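Local coordinates for protein beta-gamma-crystallin (Geodia cydonium, PDB 4IAU) that is of uncharacterised function but binds calcium and folds, as a member of the beta/gamma-crystallin family, into Greek key strand motifs, at residues F41-N46 / G53-I58. Residues are numbered along the deposited sequence; the frame is centred on the assembly and turned at random.
Sequences FYQQAN and GGSLWI
F41 and I58 form an antiparallel hydrogen-bonded pair: F41 N donates to I58 O over 2.9 Å, almost straight at the hydrogen (169°), and I58 N returns a bond to F41 O at 3.0 Å. F41 O also lies 3.2 Å from W57 CA, close enough for a CA-H...O contact. This is the tight end. The apolar contact is small: I58 CG2 meets F41 CB at 3.9 Å, while the edge of the F41 ring faces I58 O. F41 and I58 point to the same face of the sheet, where the F41 ring packs on V6 and L8 of strand 5-9. Y42 and W57, the next pair and not hydrogen-bonded, occupy the other face; there Y42 CD2 comes only within 4.2 Å of W57 CB, and the two rings part, the indole making an edge-to-face contact with F94 and Y42 OH bonding to F94 O and to R77 NE. The pairing belongs to strands 38-42 and 57-61, neighbours in an antiparallel sheet of the Greek key beta/gamma-crystallin fold, with 57-61 outermost and the chain between them carrying helix 45-48.

Beyond the paired residues one more backbone bond, Q43 N to L56 O, is followed by one from a side chain: L56 N donates to Q43 OE1 at 3.0 Å (169° at the hydrogen). CG of Q43 stands anti to the backbone N (chi1 -179°), and the extended chain carries the amide across to L56, where L56 CG touches Q43 OE1 at 3.3 Å. The solvent side is looser: a water joins S55 OG, at 2.7 Å, weakly to Q43 OE1, and Q44 CD lies against S55 OG without a direct hydrogen bond, Q44 OE1 bonding instead to S51 OG.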
loop_
_atom_site.group_PDB
_atom_site.type_symbol
_atom_site.label_atom_id
_atom_site.label_comp_id
_atom_site.label_asym_id
_atom_site.label_seq_id
_atom_site.Cartn_x
_atom_site.Cartn_y
_atom_site.Cartn_z
ATOM N N PHE A 41 0.518 -4.731 -6.437
ATOM C CA PHE A 41 1.482 -5.410 -7.287
ATOM C C PHE A 41 2.423 -4.387 -7.885
ATOM O O PHE A 41 1.984 -3.290 -8.257
ATOM C CB PHE A 41 0.798 -6.226 -8.387
ATOM C CG PHE A 41 -0.216 -7.212 -7.804
ATOM C CD1 PHE A 41 -1.494 -6.739 -7.482
ATOM C CD2 PHE A 41 0.138 -8.538 -7.566
ATOM C CE1 PHE A 41 -2.353 -7.632 -6.855
ATOM C CE2 PHE A 41 -0.730 -9.387 -6.914
ATOM C CZ PHE A 41 -1.961 -8.903 -6.553
ATOM N N TYR A 42 3.713 -4.760 -8.017
ATOM C CA TYR A 42 4.728 -3.826 -8.429
ATOM C C TYR A 42 5.605 -4.448 -9.510
ATOM O O TYR A 42 5.942 -5.628 -9.453
ATOM C CB TYR A 42 5.626 -3.452 -7.244
ATOM C CG TYR A 42 4.868 -2.917 -6.051
ATOM C CD1 TYR A 42 4.324 -3.769 -5.111
ATOM C CD2 TYR A 42 4.679 -1.552 -5.862
ATOM C CE1 TYR A 42 3.612 -3.300 -4.030
ATOM C CE2 TYR A 42 3.992 -1.044 -4.761
ATOM C CZ TYR A 42 3.467 -1.933 -3.821
ATOM O OH TYR A 42 2.805 -1.518 -2.705
ATOM N N GLN A 43 6.051 -3.589 -10.431
ATOM C CA GLN A 43 6.907 -4.039 -11.525
ATOM C C GLN A 43 8.304 -4.420 -11.077
ATOM O O GLN A 43 8.952 -5.269 -11.717
ATOM C CB GLN A 43 6.935 -2.904 -12.575
ATOM C CG GLN A 43 7.758 -3.214 -13.787
ATOM C CD GLN A 43 7.608 -2.160 -14.840
ATOM O OE1 GLN A 43 7.476 -0.957 -14.525
ATOM N NE2 GLN A 43 7.626 -2.570 -16.083
ATOM N N GLN A 44 8.822 -3.781 -10.021
ATOM C CA GLN A 44 10.128 -4.063 -9.484
ATOM C C GLN A 44 10.020 -4.798 -8.165
ATOM O O GLN A 44 9.031 -4.685 -7.432
ATOM C CB GLN A 44 10.933 -2.772 -9.240
ATOM C CG GLN A 44 11.045 -1.860 -10.433
ATOM C CD GLN A 44 11.729 -0.558 -10.087
ATOM O OE1 GLN A 44 11.422 0.070 -9.071
ATOM N NE2 GLN A 44 12.665 -0.152 -10.941
ATOM N N ALA A 45 11.099 -5.513 -7.820
ATOM C CA ALA A 45 11.235 -6.124 -6.483
ATOM C C ALA A 45 11.206 -5.053 -5.415
ATOM O O ALA A 45 11.419 -3.867 -5.655
ATOM C CB ALA A 45 12.523 -6.921 -6.418
ATOM N N ASN A 46 10.926 -5.503 -4.187
ATOM C CA ASN A 46 10.976 -4.589 -3.068
ATOM C C ASN A 46 10.042 -3.406 -3.265
ATOM O O ASN A 46 10.320 -2.289 -2.812
ATOM C CB ASN A 46 12.417 -4.150 -2.723
ATOM C CG ASN A 46 13.282 -5.381 -2.560
ATOM O OD1 ASN A 46 12.946 -6.342 -1.861
ATOM N ND2 ASN A 46 14.392 -5.388 -3.272
ATOM N N GLY A 53 8.933 4.405 -6.429
ATOM C CA GLY A 53 7.539 4.313 -6.701
ATOM C C GLY A 53 7.102 4.641 -8.100
ATOM O O GLY A 53 5.922 4.527 -8.412
ATOM N N GLY A 54 8.065 5.002 -8.982
ATOM C CA GLY A 54 7.709 5.457 -10.293
ATOM C C GLY A 54 7.534 4.383 -11.353
ATOM O O GLY A 54 7.032 4.713 -12.442
ATOM N N SER A 55 7.881 3.143 -11.087
ATOM C CA SER A 55 7.612 2.033 -11.987
ATOM C C SER A 55 6.111 1.689 -11.930
ATOM O O SER A 55 5.326 2.293 -11.206
ATOM C CB SER A 55 8.516 0.849 -11.680
ATOM O OG SER A 55 9.848 1.161 -11.944
ATOM N N LEU A 56 5.737 0.684 -12.726
ATOM C CA LEU A 56 4.332 0.331 -12.799
ATOM C C LEU A 56 3.874 -0.363 -11.519
ATOM O O LEU A 56 4.635 -1.046 -10.837
ATOM C CB LEU A 56 4.050 -0.573 -14.010
ATOM C CG LEU A 56 4.450 -0.022 -15.387
ATOM C CD1 LEU A 56 4.252 -1.066 -16.435
ATOM C CD2 LEU A 56 3.703 1.274 -15.711
ATOM N N TRP A 57 2.611 -0.153 -11.206
ATOM C CA TRP A 57 1.964 -0.686 -10.033
ATOM C C TRP A 57 0.499 -0.814 -10.284
ATOM O O TRP A 57 -0.069 -0.086 -11.118
ATOM C CB TRP A 57 2.256 0.262 -8.819
ATOM C CG TRP A 57 1.603 1.595 -9.044
ATOM C CD1 TRP A 57 2.109 2.619 -9.812
ATOM C CD2 TRP A 57 0.316 2.013 -8.585
ATOM N NE1 TRP A 57 1.204 3.652 -9.843
ATOM C CE2 TRP A 57 0.107 3.322 -9.108
ATOM C CE3 TRP A 57 -0.679 1.446 -7.809
ATOM C CZ2 TRP A 57 -1.066 4.022 -8.839
ATOM C CZ3 TRP A 57 -1.850 2.147 -7.544
ATOM C CH2 TRP A 57 -2.003 3.425 -8.066
ATOM N N ILE A 58 -0.175 -1.671 -9.502
ATOM C CA ILE A 58 -1.621 -1.757 -9.567
ATOM C C ILE A 58 -2.140 -2.228 -8.209
ATOM O O ILE A 58 -1.569 -3.148 -7.628
ATOM C CB ILE A 58 -2.120 -2.632 -10.725
ATOM C CG1 ILE A 58 -3.648 -2.573 -10.821
ATOM C CG2 ILE A 58 -1.622 -4.067 -10.614
ATOM C CD1 ILE A 58 -4.175 -3.129 -12.123
HETATM O O HOH W 1 10.579 -0.237 -14.113
#